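Local coordinates for Glyco_hydro_cc domain-containing protein (PDB 6UAV) that probably hydrolyses internal beta-1,3 linkages of glucans as a family GH128 (subgroup II) endo-glucanase built on a TIM barrel, at residues 82-85 and 89-92; 141-146 and 150-155; 169-174 and 215-220. One frame throughout, in Å; residues are numbered along the deposited sequence. Where two conformers were deposited one is given.

Contact 1: 82-85 and 89-92; sequences INEP and DQAN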
loop_
_atom_site.group_PDB
_atom_site.type_symbol
_atom_site.label_atom_id
_atom_site.label_comp_id
_atom_site.label_asym_id
_atom_site.label_seq_id
_atom_site.Cartn_x
_atom_site.Cartn_y
_atom_site.Cartn_z
ATOM N N ILE A 82 -9.713 -1.035 0.677
ATOM C CA ILE A 82 -9.900 -2.486 0.924
ATOM C C ILE A 82 -8.566 -3.224 1.115
ATOM O O ILE A 82 -7.942 -3.645 0.135
ATOM C CB ILE A 82 -10.804 -3.160 -0.130
ATOM C CG1 ILE A 82 -12.085 -2.329 -0.384
ATOM C CG2 ILE A 82 -11.093 -4.562 0.421
ATOM C CD1 ILE A 82 -13.251 -3.033 -1.027
ATOM N N ASN A 83 -8.214 -3.431 2.380
ATOM C CA ASN A 83 -6.897 -4.068 2.728
ATOM C C ASN A 83 -6.990 -5.591 2.719
ATOM O O ASN A 83 -7.421 -6.147 3.721
ATOM C CB ASN A 83 -6.402 -3.604 4.087
ATOM C CG ASN A 83 -4.940 -3.967 4.246
ATOM O OD1 ASN A 83 -4.088 -3.375 3.597
ATOM N ND2 ASN A 83 -4.654 -4.935 5.102
ATOM N N GLU A 84 -6.572 -6.251 1.642
ATOM C CA GLU A 84 -6.507 -7.732 1.573
ATOM C C GLU A 84 -7.866 -8.342 1.826
ATOM O O GLU A 84 -8.084 -9.065 2.802
ATOM C CB GLU A 84 -5.436 -8.219 2.553
ATOM C CG GLU A 84 -4.030 -7.832 2.065
ATOM C CD GLU A 84 -2.917 -8.552 2.813
ATOM O OE1 GLU A 84 -3.246 -9.415 3.681
ATOM O OE2 GLU A 84 -1.771 -8.249 2.542
ATOM N N PRO A 85 -8.842 -8.136 0.911
ATOM C CA PRO A 85 -10.160 -8.710 1.108
ATOM C C PRO A 85 -10.187 -10.222 1.156
ATOM O O PRO A 85 -11.064 -10.800 1.807
ATOM C CB PRO A 85 -10.956 -8.215 -0.106
ATOM C CG PRO A 85 -9.886 -7.931 -1.166
ATOM C CD PRO A 85 -8.687 -7.425 -0.387
ATOM N N ASP A 89 -7.996 -12.717 8.051
ATOM C CA ASP A 89 -7.511 -11.931 9.207
ATOM C C ASP A 89 -7.359 -10.458 8.827
ATOM O O ASP A 89 -6.921 -9.660 9.689
ATOM C CB ASP A 89 -6.183 -12.491 9.737
ATOM C CG ASP A 89 -5.046 -12.208 8.794
ATOM O OD1 ASP A 89 -5.097 -12.684 7.643
ATOM O OD2 ASP A 89 -4.162 -11.451 9.191
ATOM N N GLN A 90 -7.644 -10.072 7.593
ATOM C CA GLN A 90 -7.550 -8.663 7.162
ATOM C C GLN A 90 -8.975 -8.178 6.800
ATOM O O GLN A 90 -9.912 -8.471 7.568
ATOM C CB GLN A 90 -6.574 -8.571 6.017
ATOM C CG GLN A 90 -5.154 -8.990 6.398
ATOM C CD GLN A 90 -4.552 -8.050 7.397
ATOM O OE1 GLN A 90 -4.867 -6.879 7.445
ATOM N NE2 GLN A 90 -3.625 -8.559 8.196
ATOM N N ALA A 91 -9.174 -7.473 5.687
ATOM C CA ALA A 91 -10.484 -6.908 5.347
ATOM C C ALA A 91 -11.545 -8.013 5.309
ATOM O O ALA A 91 -12.732 -7.718 5.668
ATOM C CB ALA A 91 -10.402 -6.099 4.073
ATOM N N ASN A 92 -11.202 -9.230 4.847
ATOM C CA ASN A 92 -12.124 -10.372 4.933
ATOM C C ASN A 92 -13.438 -9.986 4.253
ATOM O O ASN A 92 -14.518 -10.106 4.873
ATOM C CB ASN A 92 -12.296 -10.783 6.381
ATOM C CG ASN A 92 -12.982 -12.112 6.518
ATOM O OD1 ASN A 92 -12.989 -12.909 5.589
ATOM N ND2 ASN A 92 -13.622 -12.314 7.659
#

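Contact 2: 141-146 and 150-155; sequences AAYASA and RDPQID. With SO4 (sulfate ion), chain D.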
loop_
_atom_site.group_PDB
_atom_site.type_symbol
_atom_site.label_atom_id
_atom_site.label_comp_id
_atom_site.label_asym_id
_atom_site.label_seq_id
_atom_site.Cartn_x
_atom_site.Cartn_y
_atom_site.Cartn_z
ATOM N N ALA A 141 -17.319 -9.398 -11.718
ATOM C CA ALA A 141 -18.583 -10.007 -12.184
ATOM C C ALA A 141 -19.741 -9.566 -11.266
ATOM O O ALA A 141 -20.840 -9.370 -11.781
ATOM C CB ALA A 141 -18.402 -11.501 -12.223
ATOM N N ALA A 142 -19.483 -9.438 -9.953
ATOM C CA ALA A 142 -20.519 -9.051 -8.970
ATOM C C ALA A 142 -20.899 -7.598 -9.233
ATOM O O ALA A 142 -22.088 -7.248 -9.293
ATOM C CB ALA A 142 -20.034 -9.233 -7.574
ATOM N N TYR A 143 -19.906 -6.733 -9.352
ATOM C CA TYR A 143 -20.174 -5.299 -9.594
ATOM C C TYR A 143 -20.926 -5.160 -10.921
ATOM O O TYR A 143 -21.977 -4.481 -11.000
ATOM C CB TYR A 143 -18.890 -4.478 -9.569
ATOM C CG TYR A 143 -19.243 -3.021 -9.689
ATOM C CD1 TYR A 143 -19.500 -2.463 -10.911
ATOM C CD2 TYR A 143 -19.388 -2.199 -8.574
ATOM C CE1 TYR A 143 -19.844 -1.130 -11.051
ATOM C CE2 TYR A 143 -19.767 -0.873 -8.686
ATOM C CZ TYR A 143 -19.965 -0.319 -9.933
ATOM O OH TYR A 143 -20.392 0.968 -10.115
ATOM N N ALA A 144 -20.447 -5.782 -12.023
ATOM C CA ALA A 144 -21.054 -5.616 -13.351
ATOM C C ALA A 144 -22.505 -6.113 -13.308
ATOM O O ALA A 144 -23.356 -5.487 -13.892
ATOM C CB ALA A 144 -20.257 -6.327 -14.412
ATOM N N SER A 145 -22.789 -7.208 -12.609
ATOM C CA SER A 145 -24.156 -7.724 -12.419
ATOM C C SER A 145 -25.092 -6.643 -11.838
ATOM O O SER A 145 -26.267 -6.501 -12.306
ATOM C CB SER A 145 -24.121 -8.947 -11.536
ATOM O OG SER A 145 -25.443 -9.438 -11.371
ATOM N N ALA A 146 -24.611 -5.948 -10.811
ATOM C CA ALA A 146 -25.425 -4.936 -10.098
ATOM C C ALA A 146 -25.534 -3.612 -10.867
ATOM O O ALA A 146 -26.352 -2.757 -10.401
ATOM C CB ALA A 146 -24.863 -4.754 -8.709
ATOM N N ARG A 150 -21.565 -2.560 -16.257
ATOM C CA ARG A 150 -20.444 -1.589 -16.070
ATOM C C ARG A 150 -19.377 -2.206 -15.127
ATOM O O ARG A 150 -19.723 -2.836 -14.104
ATOM C CB ARG A 150 -21.006 -0.259 -15.547
ATOM C CG ARG A 150 -19.984 0.869 -15.517
ATOM C CD ARG A 150 -20.520 2.182 -15.020
ATOM N NE ARG A 150 -20.926 2.105 -13.617
ATOM C CZ ARG A 150 -22.173 2.195 -13.165
ATOM N NH1 ARG A 150 -23.189 2.314 -14.018
ATOM N NH2 ARG A 150 -22.431 2.136 -11.880
ATOM N N ASP A 151 -18.101 -2.065 -15.458
ATOM C CA ASP A 151 -16.990 -2.472 -14.576
ATOM C C ASP A 151 -16.886 -1.516 -13.390
ATOM O O ASP A 151 -17.170 -0.348 -13.554
ATOM C CB ASP A 151 -15.652 -2.511 -15.332
ATOM C CG ASP A 151 -15.453 -3.752 -16.208
ATOM O OD1 ASP A 151 -16.162 -4.754 -16.030
ATOM O OD2 ASP A 151 -14.527 -3.700 -16.987
ATOM N N PRO A 152 -16.424 -1.990 -12.222
ATOM C CA PRO A 152 -16.157 -1.110 -11.076
ATOM C C PRO A 152 -15.070 -0.110 -11.454
ATOM O O PRO A 152 -14.161 -0.439 -12.259
ATOM C CB PRO A 152 -15.687 -2.055 -9.977
ATOM C CG PRO A 152 -15.126 -3.245 -10.729
ATOM C CD PRO A 152 -16.000 -3.374 -11.946
ATOM N N GLN A 153 -15.173 1.113 -10.917
ATOM C CA GLN A 153 -14.094 2.105 -11.130
ATOM C C GLN A 153 -12.855 1.633 -10.374
ATOM O O GLN A 153 -12.918 1.502 -9.154
ATOM C CB GLN A 153 -14.523 3.435 -10.534
ATOM C CG GLN A 153 -13.473 4.543 -10.738
ATOM C CD GLN A 153 -13.841 5.785 -9.943
ATOM O OE1 GLN A 153 -15.029 6.040 -9.741
ATOM N NE2 GLN A 153 -12.850 6.548 -9.480
ATOM N N ILE A 154 -11.793 1.355 -11.094
ATOM C CA ILE A 154 -10.489 0.998 -10.488
ATOM C C ILE A 154 -9.482 1.866 -11.202
ATOM O O ILE A 154 -9.272 1.679 -12.401
ATOM C CB ILE A 154 -10.165 -0.499 -10.582
ATOM C CG1 ILE A 154 -11.153 -1.382 -9.795
ATOM C CG2 ILE A 154 -8.727 -0.707 -10.041
ATOM C CD1 ILE A 154 -10.849 -2.855 -9.960
ATOM N N ASP A 155 -8.930 2.842 -10.505
ATOM C CA ASP A 155 -7.899 3.730 -11.095
ATOM C C ASP A 155 -6.545 2.999 -11.040
ATOM O O ASP A 155 -5.812 3.013 -12.087
ATOM C CB ASP A 155 -7.944 5.103 -10.434
ATOM C CG ASP A 155 -9.267 5.803 -10.655
ATOM O OD1 ASP A 155 -9.580 6.130 -11.875
ATOM O OD2 ASP A 155 -10.043 5.912 -9.644
HETATM S S SO4 D . -26.279 2.215 -11.718
HETATM O O1 SO4 D . -25.823 2.231 -13.066
HETATM O O2 SO4 D . -27.559 2.862 -11.637
HETATM O O3 SO4 D . -26.452 0.865 -11.306
HETATM O O4 SO4 D . -25.339 2.910 -10.859
HETATM O O HOH W 1 -18.283 1.917 -12.310
#

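Contact 3: 169-174 and 215-220; sequences MLDRLS and ERRSDV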
loop_
_atom_site.group_PDB
_atom_site.type_symbol
_atom_site.label_atom_id
_atom_site.label_comp_id
_atom_site.label_asym_id
_atom_site.label_seq_id
_atom_site.Cartn_x
_atom_site.Cartn_y
_atom_site.Cartn_z
ATOM N N MET A 169 4.025 -11.700 -10.187
ATOM C CA MET A 169 2.665 -11.483 -9.682
ATOM C C MET A 169 2.093 -10.212 -10.356
ATOM O O MET A 169 0.909 -10.199 -10.729
ATOM C CB MET A 169 2.649 -11.379 -8.165
ATOM C CG MET A 169 2.942 -12.666 -7.449
ATOM S SD MET A 169 1.989 -14.089 -7.969
ATOM C CE MET A 169 0.373 -13.684 -7.354
ATOM N N LEU A 170 2.878 -9.154 -10.524
ATOM C CA LEU A 170 2.411 -7.955 -11.264
ATOM C C LEU A 170 2.118 -8.338 -12.718
ATOM O O LEU A 170 1.085 -7.849 -13.267
ATOM C CB LEU A 170 3.407 -6.814 -11.158
ATOM C CG LEU A 170 3.690 -6.346 -9.721
ATOM C CD1 LEU A 170 4.702 -5.207 -9.735
ATOM C CD2 LEU A 170 2.411 -5.973 -8.958
ATOM N N ASP A 171 2.955 -9.151 -13.350
ATOM C CA ASP A 171 2.655 -9.586 -14.754
ATOM C C ASP A 171 1.329 -10.323 -14.776
ATOM O O ASP A 171 0.476 -10.044 -15.680
ATOM C CB ASP A 171 3.792 -10.384 -15.367
ATOM C CG ASP A 171 4.986 -9.553 -15.762
ATOM O OD1 ASP A 171 4.884 -8.291 -15.640
ATOM O OD2 ASP A 171 6.011 -10.166 -16.191
ATOM N N ARG A 172 1.117 -11.254 -13.851
ATOM C CA ARG A 172 -0.139 -12.032 -13.834
ATOM C C ARG A 172 -1.314 -11.061 -13.674
ATOM O O ARG A 172 -2.303 -11.231 -14.412
ATOM C CB ARG A 172 -0.073 -13.135 -12.778
ATOM C CG ARG A 172 0.859 -14.276 -13.168
ATOM C CD ARG A 172 1.554 -15.014 -12.004
ATOM N NE ARG A 172 0.579 -15.474 -11.022
ATOM C CZ ARG A 172 0.765 -16.488 -10.170
ATOM N NH1 ARG A 172 -0.202 -16.835 -9.328
ATOM N NH2 ARG A 172 1.914 -17.151 -10.176
ATOM N N LEU A 173 -1.193 -10.069 -12.785
ATOM C CA LEU A 173 -2.326 -9.145 -12.476
ATOM C C LEU A 173 -2.488 -8.062 -13.539
ATOM O O LEU A 173 -3.492 -7.377 -13.521
ATOM C CB LEU A 173 -2.158 -8.528 -11.095
ATOM C CG LEU A 173 -2.357 -9.507 -9.936
ATOM C CD1 LEU A 173 -1.905 -8.879 -8.648
ATOM C CD2 LEU A 173 -3.784 -9.941 -9.798
ATOM N N SER A 174 -1.565 -7.950 -14.489
ATOM C CA SER A 174 -1.687 -6.950 -15.576
ATOM C C SER A 174 -2.902 -7.285 -16.445
ATOM O O SER A 174 -3.388 -6.348 -17.132
ATOM C CB SER A 174 -0.428 -6.794 -16.377
ATOM O OG SER A 174 -0.033 -7.970 -17.043
ATOM N N GLU A 215 10.816 0.722 -9.485
ATOM C CA GLU A 215 11.188 2.021 -10.065
ATOM C C GLU A 215 11.119 1.914 -11.597
ATOM O O GLU A 215 10.714 2.894 -12.230
ATOM C CB GLU A 215 12.563 2.446 -9.565
ATOM C CG GLU A 215 12.542 2.995 -8.132
ATOM C CD GLU A 215 11.887 4.350 -7.952
ATOM O OE1 GLU A 215 11.707 5.075 -8.998
ATOM O OE2 GLU A 215 11.628 4.709 -6.777
ATOM N N ARG A 216 11.580 0.792 -12.167
ATOM C CA ARG A 216 11.704 0.642 -13.635
ATOM C C ARG A 216 10.362 0.284 -14.258
ATOM O O ARG A 216 10.246 0.540 -15.420
ATOM C CB ARG A 216 12.838 -0.315 -14.034
ATOM C CG ARG A 216 14.180 0.263 -13.596
ATOM C CD ARG A 216 15.388 -0.541 -14.030
ATOM N NE ARG A 216 16.616 0.170 -13.643
ATOM C CZ ARG A 216 17.807 -0.403 -13.697
ATOM N NH1 ARG A 216 17.890 -1.653 -14.132
ATOM N NH2 ARG A 216 18.883 0.259 -13.319
ATOM N N ARG A 217 9.375 -0.221 -13.523
ATOM C CA ARG A 217 8.056 -0.536 -14.124
ATOM C C ARG A 217 7.224 0.735 -14.299
ATOM O O ARG A 217 6.868 1.384 -13.271
ATOM C CB ARG A 217 7.285 -1.506 -13.245
ATOM C CG ARG A 217 7.742 -2.932 -13.349
ATOM C CD ARG A 217 6.806 -3.830 -12.565
ATOM N NE ARG A 217 5.614 -4.186 -13.291
ATOM C CZ ARG A 217 5.378 -5.345 -13.911
ATOM N NH1 ARG A 217 6.251 -6.356 -13.847
ATOM N NH2 ARG A 217 4.185 -5.523 -14.430
ATOM N N SER A 218 6.847 1.024 -15.553
ATOM C CA SER A 218 5.990 2.187 -15.902
ATOM C C SER A 218 4.599 1.954 -15.348
ATOM O O SER A 218 3.953 3.002 -15.104
ATOM C CB SER A 218 5.928 2.463 -17.377
ATOM O OG SER A 218 5.521 1.303 -18.077
ATOM N N ASP A 219 4.209 0.706 -15.010
ATOM C CA ASP A 219 2.817 0.460 -14.493
ATOM C C ASP A 219 2.783 0.455 -12.968
ATOM O O ASP A 219 1.779 0.037 -12.358
ATOM C CB ASP A 219 2.187 -0.811 -15.068
ATOM C CG ASP A 219 2.879 -2.080 -14.620
ATOM O OD1 ASP A 219 3.998 -1.947 -14.011
ATOM O OD2 ASP A 219 2.369 -3.169 -14.914
ATOM N N VAL A 220 3.870 0.876 -12.319
ATOM C CA VAL A 220 3.887 0.993 -10.829
ATOM C C VAL A 220 4.055 2.457 -10.461
ATOM O O VAL A 220 5.100 3.047 -10.847
ATOM C CB VAL A 220 5.000 0.163 -10.185
ATOM C CG1 VAL A 220 5.113 0.509 -8.708
ATOM C CG2 VAL A 220 4.801 -1.350 -10.381
#

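Contact 1: 82-85 and 89-92
Asn-83 and Gln-90 set their amide groups at a steep angle, planes 75° apart, across the loop that follows the fourth strand of the TIM barrel, 78-81. Residues 83-85 spell Asn-Glu-Pro, the sequence found there in many clan GH-A glycosidases, in which the glutamate is the general acid/base; Glu-84 is consistent with that role. With CG anti to the backbone N (chi1 -165°), Asn-83 swings its amide toward Gln-90, and Asn-83 ND2 donates a weak, bent hydrogen bond of 3.1 Å to Gln-90 OE1. Both side chains also touch Trp-57. Glu-84 and Gln-90 extend flank to flank in the same direction: Glu-84 CB lies 3.7 Å from Gln-90 CB, and Glu-84 OE1 rests 3.3 Å from Gln-90 CG. The carboxylate and amide planes stand 72° apart, and the carboxylate oxygen meets the methylene CG rather than the amide. The other carboxylate oxygen, OE2, is held from outside by His-160 ND1 and Asn-122 ND2. The methyl of Ala-91 points toward segment 82-85, Ala-91 CB packing 4.0 Å from Ile-82 CG2 and 4.0 Å from Pro-85 CA. One backbone hydrogen bond crosses the loop: Ala-91 N donates to Asn-83 O at 2.9 Å, while Ala-91 CB presses against that same Asn-83 O at 3.0 Å.

Contact 2: 141-146 and 150-155
Tyr-143 lays one ring face against Pro-152, whose CA stands 3.7 Å from the ring centroid and 17° off the normal, a CH-pi contact set toward the rim. Pro-152 CB continues the overlap, 3.7 Å from Tyr-143 CG. CG of Tyr-143 is anti to the backbone N (chi1 -175°), which carries the ring off helix 132-146 and against the loop leading to strand 156-161 of the barrel. At the ring edge, in its plane, lies Arg-150 O, 3.2 Å from Tyr-143 CD1. This carbonyl is buried without a hydrogen-bond partner in the model; Ala-144 CA offers Arg-150 O a CA-H...O contact of 3.2 Å. The Arg-150 chain bends at chi3 and turns back to the hydroxyl end of the ring, its guanidinium plane 71° from the ring. Arg-150 NH2 donates to Tyr-143 OH at 2.9 Å, with the oxygen somewhat tilted from the guanidinium plane. A water joins Tyr-143 OH, Arg-150 NE and Asp-151 O, donating to both oxygens and accepting from NE. Glu-106 of helix 95-112 also hydrogen-bonds the phenol. A sulfate ion, probably from the crystallisation liquor, is met by Arg-150 NH1 at O1 (2.8 Å) and Arg-150 NH2 at O4 (3.2 Å), and by His-147, whose ring stacks on Tyr-143. The phenol oxygen, accepting from Arg-150 NH2 and the water, probably donates to Glu-106. Held by that oxygen and the water, the guanidinium presents further N-H groups to the sulfate, and its positive charge beside His-147 would suit an anion there.

Contact 3: 169-174 and 215-220
Arg-217 of the turn after helix 200-216 reaches Leu-170 and Asp-171, joining helix 166-173 to the turn that ends helix 200-216 on the outside of the TIM barrel. Van der Waals contact covers one guanidinium face: Leu-170 CB sits over its centre, 3.6 Å from Arg-217 NH2. The apolar touch is between Leu-170 CD1 and Val-220 CG2, 3.9 Å apart, at the start of the eighth strand, 220-225. Leu-170 also touches Leu-214 and the strand residues Phe-159, Phe-180 and Val-182. The charged contacts form a salt-bridge network round the guanidinium edge. The Arg-217 chain bends at chi3 (82°), which turns the group between two aspartates. Asp-219, from the same type I turn (217-220), is held side-on: Arg-217 NE donates to Asp-219 OD1 at 2.9 Å and Arg-217 NH2 to Asp-219 OD2 at 3.0 Å, each oxygen using its syn lone pair. Such a two-pronged grip should fix the guanidinium's rotation. Across the contact, the NH1/NH2 end of the guanidinium grips Asp-171 at a single oxygen, with carboxylate and guanidinium planes 46° apart: Asp-171 OD1 receives Arg-217 NH1 at 3.0 Å from above the carboxylate plane and Arg-217 NH2 at 3.1 Å nearly along its C-O bond.

In the fold
All three contacts belong to one TIM barrel, but each joins a different part of it and none touches another. Contact 1, largely buried, has its centre about 12 Å from the centre of the chain and lies in the loop after the fourth strand; it relies on amides, a backbone bond and a carboxylate lying along a glutamine, that of the putative catalytic glutamate. Contact 2, the farthest out, its centre about 22 Å from the centre of the chain, folds a loop back on the helix just before it, with an aromatic face, an arginine, water and a sulfate. Contact 3, intermediate in depth, alone joins parts distant in sequence, combining a buried leucine-valine touch with ion pairs. Contacts 2 and 3 involve helices; contact 1 holds loop alone.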